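Local coordinates for cysteine desulfurase (Stenotrophomonas maltophilia, PDB 6WCI), which catalyses the pyridoxal-phosphate-dependent removal of sulfur from L-cysteine, giving L-alanine and probably passing the sulfur to a carrier protein, at the interface of chains A and B. Coordinates in Å, arbitrary orientation; residue numbers count along the deposited sequence, not the author numbering. Chains: chain A/B, Cysteine desulfurase.

Contact 1: the interface of chains A and B. Residues chain A 67-68, 70-72, 82; chain B 35, 38, 45, 47, 55.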
loop_
_atom_site.group_PDB
_atom_site.type_symbol
_atom_site.label_atom_id
_atom_site.label_comp_id
_atom_site.label_asym_id
_atom_site.label_seq_id
_atom_site.Cartn_x
_atom_site.Cartn_y
_atom_site.Cartn_z
ATOM N N PHE A 67 -10.044 -3.318 14.800
ATOM C CA PHE A 67 -9.946 -4.340 13.767
ATOM C C PHE A 67 -8.922 -5.398 14.159
ATOM O O PHE A 67 -9.217 -6.597 14.158
ATOM C CB PHE A 67 -9.590 -3.701 12.425
ATOM C CG PHE A 67 -9.317 -4.695 11.331
ATOM C CD1 PHE A 67 -10.349 -5.394 10.739
ATOM C CD2 PHE A 67 -8.020 -4.922 10.886
ATOM C CE1 PHE A 67 -10.097 -6.309 9.717
ATOM C CE2 PHE A 67 -7.759 -5.833 9.868
ATOM C CZ PHE A 67 -8.800 -6.528 9.282
ATOM N N TYR A 68 -7.721 -4.967 14.551
ATOM C CA TYR A 68 -6.688 -5.927 14.922
ATOM C C TYR A 68 -7.056 -6.700 16.189
ATOM O O TYR A 68 -6.689 -7.873 16.324
ATOM C CB TYR A 68 -5.351 -5.204 15.083
ATOM C CG TYR A 68 -4.716 -4.767 13.766
ATOM C CD1 TYR A 68 -4.598 -5.647 12.701
ATOM C CD2 TYR A 68 -4.238 -3.473 13.600
ATOM C CE1 TYR A 68 -4.011 -5.254 11.505
ATOM C CE2 TYR A 68 -3.662 -3.057 12.400
ATOM C CZ TYR A 68 -3.549 -3.955 11.359
ATOM O OH TYR A 68 -2.969 -3.562 10.184
ATOM N N ARG A 70 -10.284 -7.372 17.332
ATOM C CA ARG A 70 -11.575 -8.044 17.434
ATOM C C ARG A 70 -12.024 -8.766 16.162
ATOM O O ARG A 70 -12.691 -9.795 16.265
ATOM C CB ARG A 70 -12.655 -7.051 17.878
ATOM C CG ARG A 70 -13.951 -7.717 18.375
ATOM C CD ARG A 70 -15.044 -6.701 18.820
ATOM N NE ARG A 70 -15.358 -5.717 17.778
ATOM C CZ ARG A 70 -15.936 -6.015 16.614
ATOM N NH1 ARG A 70 -16.273 -7.272 16.322
ATOM N NH2 ARG A 70 -16.177 -5.057 15.737
ATOM N N TYR A 71 -11.701 -8.273 14.953
ATOM C CA TYR A 71 -12.192 -9.011 13.789
ATOM C C TYR A 71 -11.194 -9.053 12.629
ATOM O O TYR A 71 -11.602 -9.086 11.458
ATOM C CB TYR A 71 -13.573 -8.474 13.348
ATOM C CG TYR A 71 -13.633 -7.017 12.922
ATOM C CD1 TYR A 71 -13.585 -5.992 13.860
ATOM C CD2 TYR A 71 -13.765 -6.670 11.580
ATOM C CE1 TYR A 71 -13.650 -4.654 13.480
ATOM C CE2 TYR A 71 -13.831 -5.336 11.182
ATOM C CZ TYR A 71 -13.769 -4.329 12.137
ATOM O OH TYR A 71 -13.833 -3.003 11.741
ATOM N N ASN A 72 -9.899 -9.129 12.932
ATOM C CA ASN A 72 -8.897 -9.272 11.877
ATOM C C ASN A 72 -9.086 -10.572 11.093
ATOM O O ASN A 72 -8.929 -11.667 11.640
ATOM C CB ASN A 72 -7.486 -9.223 12.469
ATOM C CG ASN A 72 -6.405 -9.503 11.424
ATOM O OD1 ASN A 72 -6.125 -8.667 10.576
ATOM N ND2 ASN A 72 -5.815 -10.695 11.478
ATOM N N LEU A 82 -15.586 -13.625 11.356
ATOM C CA LEU A 82 -14.650 -12.502 11.305
ATOM C C LEU A 82 -14.389 -12.066 9.865
ATOM O O LEU A 82 -14.292 -10.866 9.587
ATOM C CB LEU A 82 -13.331 -12.861 11.995
ATOM C CG LEU A 82 -13.191 -12.705 13.510
ATOM C CD1 LEU A 82 -14.067 -13.702 14.249
ATOM C CD2 LEU A 82 -11.727 -12.871 13.886
ATOM N N LEU B 35 -6.898 -10.994 20.242
ATOM C CA LEU B 35 -8.105 -11.383 19.511
ATOM C C LEU B 35 -8.547 -12.806 19.844
ATOM O O LEU B 35 -9.753 -13.088 19.865
ATOM C CB LEU B 35 -7.879 -11.238 18.006
ATOM C CG LEU B 35 -9.021 -11.631 17.052
ATOM C CD1 LEU B 35 -8.991 -10.749 15.825
ATOM C CD2 LEU B 35 -8.979 -13.123 16.632
ATOM N N ARG B 38 -11.720 -13.697 22.008
ATOM C CA ARG B 38 -13.112 -13.392 21.709
ATOM C C ARG B 38 -13.929 -14.652 21.434
ATOM O O ARG B 38 -13.400 -15.737 21.175
ATOM C CB ARG B 38 -13.231 -12.469 20.504
ATOM C CG ARG B 38 -12.812 -13.113 19.183
ATOM C CD ARG B 38 -13.406 -12.359 18.000
ATOM N NE ARG B 38 -14.853 -12.557 17.912
ATOM C CZ ARG B 38 -15.629 -11.953 17.020
ATOM N NH1 ARG B 38 -15.091 -11.094 16.152
ATOM N NH2 ARG B 38 -16.935 -12.200 16.994
ATOM N N LEU B 45 -13.615 -18.851 19.971
ATOM C CA LEU B 45 -13.080 -18.782 18.616
ATOM C C LEU B 45 -11.930 -19.764 18.440
ATOM O O LEU B 45 -11.014 -19.817 19.264
ATOM C CB LEU B 45 -12.598 -17.367 18.295
ATOM C CG LEU B 45 -11.806 -17.262 16.995
ATOM C CD1 LEU B 45 -12.677 -17.620 15.813
ATOM C CD2 LEU B 45 -11.224 -15.837 16.846
ATOM N N TYR B 47 -9.402 -20.165 15.489
ATOM C CA TYR B 47 -9.013 -19.521 14.237
ATOM C C TYR B 47 -8.025 -20.418 13.502
ATOM O O TYR B 47 -6.825 -20.404 13.776
ATOM C CB TYR B 47 -8.423 -18.138 14.495
ATOM C CG TYR B 47 -8.135 -17.385 13.214
ATOM C CD1 TYR B 47 -9.150 -16.731 12.530
ATOM C CD2 TYR B 47 -6.853 -17.347 12.674
ATOM C CE1 TYR B 47 -8.898 -16.045 11.352
ATOM C CE2 TYR B 47 -6.586 -16.647 11.488
ATOM C CZ TYR B 47 -7.619 -16.009 10.838
ATOM O OH TYR B 47 -7.391 -15.338 9.651
ATOM N N GLN B 55 -2.959 -13.501 12.847
ATOM C CA GLN B 55 -3.380 -12.602 13.904
ATOM C C GLN B 55 -2.165 -11.884 14.474
ATOM O O GLN B 55 -1.017 -12.285 14.256
ATOM C CB GLN B 55 -4.129 -13.366 14.998
ATOM C CG GLN B 55 -5.381 -14.078 14.513
ATOM C CD GLN B 55 -6.348 -13.142 13.814
ATOM O OE1 GLN B 55 -6.409 -11.957 14.117
ATOM N NE2 GLN B 55 -7.093 -13.672 12.852
HETATM O O HOH W 1 -4.947 -10.104 15.527
#
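The end of helix 58-71 with A:Asn72 just beyond it, and the start of helix 81-101, meet the 3-10 helix 34-37 of chain B, the loop after it and the separate loop of B:Gln55. The amide side chains of A:Asn72 and B:Gln55 slide past each other in opposite directions, their planes 81° apart. The B:Gln55 amide gives NE2 to the backbone O of A:Asn72 at 3.0 Å, and that acceptor lies in the amide plane. The returning bond, A:Asn72 ND2 to B:Gln55 OE1 at 3.0 Å, is less well directed, ND2 sitting above the B:Gln55 carbonyl plane. A water 2.7 Å from B:Gln55 OE1 also touches the backbone O of A:Tyr68. B:Gln55 NE2 lies over one face of the B:Tyr47 ring, toward its rim.

B:Arg38 bends at chi3 (-70°) and brings NH1 to the backbone O of A:Arg70, 2.7 Å away and roughly in the guanidinium plane. This bond may help offset the repulsion of like charges, since A:Arg70 NH1 stands 4.0 Å from B:Arg38 NH1, the guanidinium planes 59° apart. The A:Leu82 methyl CD1 lies over one face of that guanidinium toward its rim, 3.6 Å from B:Arg38 CZ. A:Leu82 CD2 meets B:Leu35 CD2 tip to tip at 3.9 Å, while B:Leu35 CD1 packs 3.4 Å from A:Asn72 N. Side-chain bonds to main-chain carbonyls thus contribute to the dimer contact, probably helping to hold the subunits in register.

Contact 2: the interface of chains A and B. Residues chain A 144, 147-148, 151, 386-387; chain B 276-279.
The imidazole of A:His144 carries the B:Val279 methyl CG2 over the centre of one face, 3.5 Å from the ring centroid, while A:His386 CB and A:Pro387 CD lie at its edge. The ring of A:His386 in turn has A:His144 CE1 against one face, offset toward the rim, and the backbone O of the poorly ordered B:Lys277 at its edge. In this class-V, fold-type-I enzyme A:His386 follows A:Cys384, the catalytic cysteine, present here as S-hydroxycysteine, by two positions in the motif RSGQHCAHP. A:His144 probably lies near the active site too, and the partner supplies the segment 276-279.

A:His144 NE2 accepts the backbone N-H of A:His386 at 2.9 Å in a nearly straight bond, the donor tilted 29° from the ring plane. This helps to fix the ring's rotation and ties it to the start of helix 386-392. Across the interface, B:Val279 N donates to A:His386 ND1 at 3.2 Å; the bond is straight at the hydrogen, yet the donor stands 38° out of the imidazole plane. The same ND1 lies 3.0 Å from a water, which B:Glu278 OE1 contacts at 2.6 Å, its chain bent at chi2 (-74°) to fold the carboxylate back.

B:Val279 reaches A:His144 tip to tip, CG2 over the ring while CG1 lies toward CD2 of the histidine. B:Ile276 crosses A:His144 at about a right angle, its terminal methyl CD1 3.6 Å from A:His144 ND1.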
loop_
_atom_site.group_PDB
_atom_site.type_symbol
_atom_site.label_atom_id
_atom_site.label_comp_id
_atom_site.label_asym_id
_atom_site.label_seq_id
_atom_site.Cartn_x
_atom_site.Cartn_y
_atom_site.Cartn_z
ATOM N N HIS A 144 5.571 16.083 -7.778
ATOM C CA HIS A 144 6.269 15.049 -8.538
ATOM C C HIS A 144 5.391 13.837 -8.827
ATOM O O HIS A 144 5.580 13.178 -9.856
ATOM C CB HIS A 144 7.532 14.625 -7.799
ATOM C CG HIS A 144 8.564 15.701 -7.729
ATOM N ND1 HIS A 144 9.666 15.623 -6.909
ATOM C CD2 HIS A 144 8.667 16.882 -8.390
ATOM C CE1 HIS A 144 10.401 16.710 -7.057
ATOM N NE2 HIS A 144 9.818 17.491 -7.950
ATOM N N ILE A 147 4.022 14.318 -12.143
ATOM C CA ILE A 147 4.979 14.657 -13.188
ATOM C C ILE A 147 5.728 13.406 -13.613
ATOM O O ILE A 147 5.774 13.069 -14.802
ATOM C CB ILE A 147 5.995 15.717 -12.737
ATOM C CG1 ILE A 147 5.304 17.040 -12.372
ATOM C CG2 ILE A 147 7.025 15.929 -13.843
ATOM C CD1 ILE A 147 6.251 18.035 -11.759
ATOM N N VAL A 148 6.346 12.732 -12.637
ATOM C CA VAL A 148 7.288 11.653 -12.963
ATOM C C VAL A 148 6.627 10.500 -13.702
ATOM O O VAL A 148 7.250 9.956 -14.629
ATOM C CB VAL A 148 8.044 11.214 -11.702
ATOM C CG1 VAL A 148 8.984 10.086 -12.028
ATOM C CG2 VAL A 148 8.818 12.405 -11.137
ATOM N N GLN A 151 6.621 11.442 -17.363
ATOM C CA GLN A 151 7.940 11.432 -17.985
ATOM C C GLN A 151 8.347 10.014 -18.358
ATOM O O GLN A 151 8.865 9.780 -19.463
ATOM C CB GLN A 151 8.979 12.058 -17.056
ATOM C CG GLN A 151 8.712 13.502 -16.653
ATOM C CD GLN A 151 9.837 14.052 -15.806
ATOM O OE1 GLN A 151 10.076 13.586 -14.688
ATOM N NE2 GLN A 151 10.554 15.023 -16.341
ATOM N N HIS A 386 10.048 20.379 -7.650
ATOM C CA HIS A 386 11.257 21.078 -8.084
ATOM C C HIS A 386 11.016 22.061 -9.225
ATOM O O HIS A 386 11.612 23.153 -9.186
ATOM C CB HIS A 386 12.348 20.075 -8.474
ATOM C CG HIS A 386 12.813 19.209 -7.342
ATOM N ND1 HIS A 386 13.879 18.345 -7.457
ATOM C CD2 HIS A 386 12.353 19.073 -6.074
ATOM C CE1 HIS A 386 14.065 17.719 -6.307
ATOM N NE2 HIS A 386 13.149 18.139 -5.454
ATOM N N PRO A 387 10.207 21.757 -10.250
ATOM C CA PRO A 387 9.998 22.754 -11.317
ATOM C C PRO A 387 9.314 24.011 -10.826
ATOM O O PRO A 387 9.612 25.108 -11.309
ATOM C CB PRO A 387 9.130 22.001 -12.328
ATOM C CG PRO A 387 9.484 20.538 -12.100
ATOM C CD PRO A 387 9.644 20.440 -10.614
ATOM N N ILE B 276 12.853 9.823 -6.734
ATOM C CA ILE B 276 13.647 10.694 -7.578
ATOM C C ILE B 276 14.758 11.293 -6.732
ATOM O O ILE B 276 14.705 11.318 -5.502
ATOM C CB ILE B 276 12.800 11.810 -8.234
ATOM C CG1 ILE B 276 12.027 12.591 -7.166
ATOM C CG2 ILE B 276 11.845 11.226 -9.261
ATOM C CD1 ILE B 276 12.778 13.760 -6.577
ATOM N N LYS B 277 15.769 11.809 -7.404
ATOM C CA LYS B 277 16.779 12.628 -6.757
ATOM C C LYS B 277 16.664 14.091 -7.161
ATOM O O LYS B 277 16.764 14.976 -6.310
ATOM C CB LYS B 277 18.170 12.081 -7.108
ATOM C CG LYS B 277 19.353 12.748 -6.428
ATOM C CD LYS B 277 20.659 12.033 -6.804
ATOM C CE LYS B 277 20.557 10.521 -6.569
ATOM N NZ LYS B 277 21.841 9.800 -6.813
ATOM N N GLU B 278 16.422 14.352 -8.447
ATOM C CA GLU B 278 16.234 15.689 -8.997
ATOM C C GLU B 278 15.171 15.581 -10.076
ATOM O O GLU B 278 15.253 14.695 -10.933
ATOM C CB GLU B 278 17.531 16.244 -9.605
ATOM C CG GLU B 278 18.721 16.303 -8.662
ATOM C CD GLU B 278 18.607 17.423 -7.645
ATOM O OE1 GLU B 278 17.771 18.335 -7.846
ATOM O OE2 GLU B 278 19.355 17.393 -6.645
ATOM N N VAL B 279 14.183 16.466 -10.043
ATOM C CA VAL B 279 13.135 16.499 -11.054
ATOM C C VAL B 279 13.236 17.807 -11.816
ATOM O O VAL B 279 13.223 18.891 -11.221
ATOM C CB VAL B 279 11.730 16.335 -10.450
ATOM C CG1 VAL B 279 10.679 16.589 -11.518
ATOM C CG2 VAL B 279 11.563 14.951 -9.866
HETATM O O HOH W 2 15.953 19.466 -9.258
#

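Contact 3: the interface of chains A and B. Residues chain A 268, 270-272, 275-276, 279, 284, 286; chain B 148, 151-152.
Apolar packing dominates where B:Val148 and B:Leu152, on one side of helix 148-157, press against the glycine-containing loop A:Gly271-A:Gly272 of this class-V aminotransferase-family dimer. B:Val148 stands over the loop backbone: its CB is 3.4 Å from A:Gly272 N, and its methyl CG1, anti to the backbone N (chi1 -175°), lies 3.7 Å from A:Gly271 CA. That methyl also touches A:Phe286 CE1 at 3.9 Å, the two side chains sliding past each other in opposite directions. The second branch, CG2, turns instead to A:Ile276 CG2, 3.8 Å away.

One helical turn on, B:Leu152 splits its methyls. CD1 rests on A:Gly271 CA at 3.8 Å, and CD2 meets A:Pro268 CG at 3.7 Å as well as the rim of the A:Phe286 ring at CZ. This ring is held between its own neighbours, with A:Pro268 CG over the centre of one face, A:Thr284 CG2 on the opposite face and A:Met275 SD at the edge.

A polar contact is made on the same helix face by B:Gln151, whose tip reaches away from B:Leu152. The A:Thr284 hydroxyl OG1 donates its hydrogen to B:Gln151 OE1 at 2.8 Å, crossing the extended glutamine at about a right angle. The donor is tilted 21° from the amide carbonyl plane.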
loop_
_atom_site.group_PDB
_atom_site.type_symbol
_atom_site.label_atom_id
_atom_site.label_comp_id
_atom_site.label_asym_id
_atom_site.label_seq_id
_atom_site.Cartn_x
_atom_site.Cartn_y
_atom_site.Cartn_z
ATOM N N PRO A 268 -5.598 -4.332 -17.252
ATOM C CA PRO A 268 -5.205 -4.443 -15.846
ATOM C C PRO A 268 -3.826 -3.858 -15.597
ATOM O O PRO A 268 -2.982 -3.786 -16.493
ATOM C CB PRO A 268 -5.225 -5.953 -15.583
ATOM C CG PRO A 268 -5.349 -6.594 -16.911
ATOM C CD PRO A 268 -6.023 -5.626 -17.809
ATOM N N LEU A 270 -1.751 -4.069 -11.927
ATOM C CA LEU A 270 -1.144 -5.149 -11.175
ATOM C C LEU A 270 -1.986 -6.407 -11.326
ATOM O O LEU A 270 -3.219 -6.349 -11.322
ATOM C CB LEU A 270 -1.020 -4.765 -9.708
ATOM C CG LEU A 270 0.246 -4.047 -9.226
ATOM C CD1 LEU A 270 0.665 -2.943 -10.139
ATOM C CD2 LEU A 270 0.039 -3.515 -7.809
ATOM N N GLY A 271 -1.319 -7.540 -11.509
ATOM C CA GLY A 271 -2.003 -8.817 -11.646
ATOM C C GLY A 271 -1.896 -9.634 -10.371
ATOM O O GLY A 271 -0.922 -9.519 -9.632
ATOM N N GLY A 272 -2.898 -10.474 -10.117
ATOM C CA GLY A 272 -2.856 -11.314 -8.933
ATOM C C GLY A 272 -4.253 -11.775 -8.544
ATOM O O GLY A 272 -5.170 -11.769 -9.358
ATOM N N MET A 275 -8.294 -9.506 -8.301
ATOM C CA MET A 275 -8.628 -8.836 -9.550
ATOM C C MET A 275 -8.989 -9.818 -10.657
ATOM O O MET A 275 -9.382 -9.387 -11.747
ATOM C CB MET A 275 -7.484 -7.912 -10.007
ATOM C CG MET A 275 -6.102 -8.545 -10.070
ATOM S SD MET A 275 -5.773 -9.445 -11.592
ATOM C CE MET A 275 -5.683 -8.117 -12.784
ATOM N N ILE A 276 -8.875 -11.118 -10.407
ATOM C CA ILE A 276 -9.256 -12.128 -11.381
ATOM C C ILE A 276 -10.641 -12.652 -11.041
ATOM O O ILE A 276 -11.109 -12.590 -9.898
ATOM C CB ILE A 276 -8.250 -13.303 -11.448
ATOM C CG1 ILE A 276 -8.063 -13.914 -10.050
ATOM C CG2 ILE A 276 -6.929 -12.858 -12.053
ATOM C CD1 ILE A 276 -8.927 -15.160 -9.795
ATOM N N VAL A 279 -8.831 -18.072 -13.330
ATOM C CA VAL A 279 -7.432 -18.188 -13.729
ATOM C C VAL A 279 -7.205 -19.567 -14.325
ATOM O O VAL A 279 -7.579 -20.583 -13.723
ATOM C CB VAL A 279 -6.480 -17.932 -12.546
ATOM C CG1 VAL A 279 -5.044 -18.301 -12.931
ATOM C CG2 VAL A 279 -6.547 -16.478 -12.116
ATOM N N THR A 284 -6.805 -16.272 -18.605
ATOM C CA THR A 284 -7.445 -15.786 -17.392
ATOM C C THR A 284 -8.536 -14.781 -17.747
ATOM O O THR A 284 -8.405 -14.018 -18.710
ATOM C CB THR A 284 -6.391 -15.172 -16.454
ATOM O OG1 THR A 284 -5.663 -16.231 -15.817
ATOM C CG2 THR A 284 -7.011 -14.249 -15.390
ATOM N N PHE A 286 -10.742 -11.630 -16.225
ATOM C CA PHE A 286 -10.548 -10.646 -15.173
ATOM C C PHE A 286 -11.885 -10.158 -14.633
ATOM O O PHE A 286 -12.929 -10.268 -15.283
ATOM C CB PHE A 286 -9.707 -9.470 -15.679
ATOM C CG PHE A 286 -8.320 -9.870 -16.095
ATOM C CD1 PHE A 286 -7.326 -10.055 -15.148
ATOM C CD2 PHE A 286 -8.023 -10.104 -17.432
ATOM C CE1 PHE A 286 -6.051 -10.457 -15.523
ATOM C CE2 PHE A 286 -6.749 -10.491 -17.813
ATOM C CZ PHE A 286 -5.765 -10.681 -16.859
ATOM N N VAL B 148 -0.547 -14.521 -12.481
ATOM C CA VAL B 148 -1.164 -13.463 -13.288
ATOM C C VAL B 148 -0.167 -12.412 -13.756
ATOM O O VAL B 148 -0.242 -12.005 -14.925
ATOM C CB VAL B 148 -2.356 -12.861 -12.540
ATOM C CG1 VAL B 148 -3.082 -11.861 -13.407
ATOM C CG2 VAL B 148 -3.290 -13.980 -12.078
ATOM N N GLN B 151 1.304 -13.698 -16.824
ATOM C CA GLN B 151 0.354 -13.700 -17.929
ATOM C C GLN B 151 0.211 -12.318 -18.553
ATOM O O GLN B 151 -0.006 -12.200 -19.764
ATOM C CB GLN B 151 -0.999 -14.211 -17.443
ATOM C CG GLN B 151 -0.986 -15.716 -17.170
ATOM C CD GLN B 151 -2.304 -16.219 -16.650
ATOM O OE1 GLN B 151 -2.926 -15.584 -15.796
ATOM N NE2 GLN B 151 -2.742 -17.369 -17.153
ATOM N N LEU B 152 0.317 -11.261 -17.747
ATOM C CA LEU B 152 0.344 -9.924 -18.324
ATOM C C LEU B 152 1.616 -9.710 -19.146
ATOM O O LEU B 152 1.580 -9.064 -20.198
ATOM C CB LEU B 152 0.207 -8.876 -17.209
ATOM C CG LEU B 152 -1.103 -8.930 -16.414
ATOM C CD1 LEU B 152 -1.114 -7.913 -15.239
ATOM C CD2 LEU B 152 -2.302 -8.712 -17.325
#

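Contact 4: the interface of chains A and B. Residues chain A 40-41, 369, 372, 377-378; chain B 79-81.
The carboxylate of A:Asp372 bridges to the partner through OD1, which accepts the backbone N-H of B:Ala81 at 2.9 Å from above the carboxylate plane. Its other oxygen, OD2, is held by A:His41 NE2 at 2.7 Å and, more loosely, by a water that also touches the backbone O of the poorly ordered B:Val79. The imidazole N-H likewise comes from above the carboxylate plane, 44° out of it, and the bond is bent. A:Asp372 thereby caps the first turn of helix 81-101 of the partner, whose N-terminal end may stabilise a negative carboxylate. CG lies anti to the backbone N (chi1 176°), which directs the carboxylate toward the helix start.

Beside it, B:His80 crosses A:Asp372 at about a right angle, its CB 3.3 Å from A:Asp372 OD1. The histidine takes the crowded position, CG between backbone N and carbonyl carbon (chi1 48°), which swings the ring toward strand 376-377. There A:Ala377 CB lies over one face toward its rim, 3.8 Å from the B:His80 ring centroid, while A:Val378 O lies at the ring edge, 3.3 Å from B:His80 CD2. B:Ala81 CB packs 3.7 Å from A:Val40 CB and equally near A:His41 NE2.

The partner helix thus starts between strand 39-40, the C-terminal end of helix 364-373 and strand 376-377.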
loop_
_atom_site.group_PDB
_atom_site.type_symbol
_atom_site.label_atom_id
_atom_site.label_comp_id
_atom_site.label_asym_id
_atom_site.label_seq_id
_atom_site.Cartn_x
_atom_site.Cartn_y
_atom_site.Cartn_z
ATOM N N VAL A 40 7.708 18.121 22.252
ATOM C CA VAL A 40 8.967 17.873 21.560
ATOM C C VAL A 40 9.980 18.874 22.088
ATOM O O VAL A 40 9.639 20.036 22.337
ATOM C CB VAL A 40 8.832 17.994 20.021
ATOM C CG1 VAL A 40 7.909 16.901 19.444
ATOM C CG2 VAL A 40 8.321 19.362 19.634
ATOM N N HIS A 41 11.223 18.424 22.274
ATOM C CA HIS A 41 12.274 19.273 22.833
ATOM C C HIS A 41 11.816 19.954 24.124
ATOM O O HIS A 41 12.211 21.083 24.422
ATOM C CB HIS A 41 12.753 20.314 21.809
ATOM C CG HIS A 41 13.201 19.720 20.506
ATOM N ND1 HIS A 41 14.323 18.927 20.395
ATOM C CD2 HIS A 41 12.678 19.806 19.259
ATOM C CE1 HIS A 41 14.471 18.550 19.137
ATOM N NE2 HIS A 41 13.487 19.071 18.427
ATOM N N THR A 369 14.774 24.552 11.265
ATOM C CA THR A 369 15.540 23.899 12.322
ATOM C C THR A 369 15.332 24.589 13.661
ATOM O O THR A 369 15.118 23.933 14.687
ATOM C CB THR A 369 17.020 23.886 11.953
ATOM O OG1 THR A 369 17.214 23.027 10.827
ATOM C CG2 THR A 369 17.868 23.397 13.121
ATOM N N ASP A 372 11.663 24.205 15.019
ATOM C CA ASP A 372 11.503 22.904 15.667
ATOM C C ASP A 372 11.929 22.949 17.128
ATOM O O ASP A 372 11.218 22.441 18.008
ATOM C CB ASP A 372 12.306 21.843 14.915
ATOM C CG ASP A 372 12.264 20.497 15.597
ATOM O OD1 ASP A 372 11.141 19.989 15.820
ATOM O OD2 ASP A 372 13.345 19.952 15.905
ATOM N N ALA A 377 6.476 22.599 14.310
ATOM C CA ALA A 377 6.786 21.742 13.170
ATOM C C ALA A 377 6.350 22.423 11.875
ATOM O O ALA A 377 5.153 22.613 11.642
ATOM C CB ALA A 377 6.112 20.378 13.315
ATOM N N VAL A 378 7.330 22.818 11.053
ATOM C CA VAL A 378 7.125 23.273 9.678
ATOM C C VAL A 378 8.048 22.464 8.774
ATOM O O VAL A 378 8.844 21.651 9.242
ATOM C CB VAL A 378 7.387 24.783 9.498
ATOM C CG1 VAL A 378 6.353 25.604 10.225
ATOM C CG2 VAL A 378 8.794 25.150 9.944
ATOM N N VAL B 79 13.038 16.973 9.071
ATOM C CA VAL B 79 13.387 18.204 9.758
ATOM C C VAL B 79 13.031 18.013 11.223
ATOM O O VAL B 79 13.883 17.651 12.044
ATOM C CB VAL B 79 12.658 19.423 9.160
ATOM C CG1 VAL B 79 12.999 20.683 9.940
ATOM C CG2 VAL B 79 13.014 19.592 7.683
ATOM N N HIS B 80 11.753 18.183 11.535
ATOM C CA HIS B 80 11.330 18.410 12.901
ATOM C C HIS B 80 11.327 17.103 13.699
ATOM O O HIS B 80 11.475 15.997 13.160
ATOM C CB HIS B 80 9.955 19.078 12.915
ATOM C CG HIS B 80 8.948 18.418 12.018
ATOM N ND1 HIS B 80 8.360 17.210 12.321
ATOM C CD2 HIS B 80 8.421 18.803 10.833
ATOM C CE1 HIS B 80 7.508 16.880 11.367
ATOM N NE2 HIS B 80 7.526 17.830 10.452
ATOM N N ALA B 81 11.148 17.255 15.011
ATOM C CA ALA B 81 11.331 16.137 15.932
ATOM C C ALA B 81 10.498 14.923 15.528
ATOM O O ALA B 81 11.026 13.811 15.406
ATOM C CB ALA B 81 10.996 16.587 17.351
HETATM O O HOH W 3 14.710 17.164 15.172
#

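Measured between the centres of their C-alpha atoms, contacts 1 and 4 lie about 38 Å apart, contacts 2 and 3 about 31 Å, contacts 2 and 4 about 26 Å and contacts 3 and 4 about 45 Å. Contacts 1 and 4 both use the start of helix 81-101; the two-fold axis brings the twin of contact 4 beside contact 1, so they are probably neighbouring pieces of one repeated contact. Contacts 2 and 3 share Val148, Gln151, Ile276 and Val279 with the chains exchanged and overlap likewise. Each subunit therefore both lends its 276-279 segment and receives one beside its own active-site region.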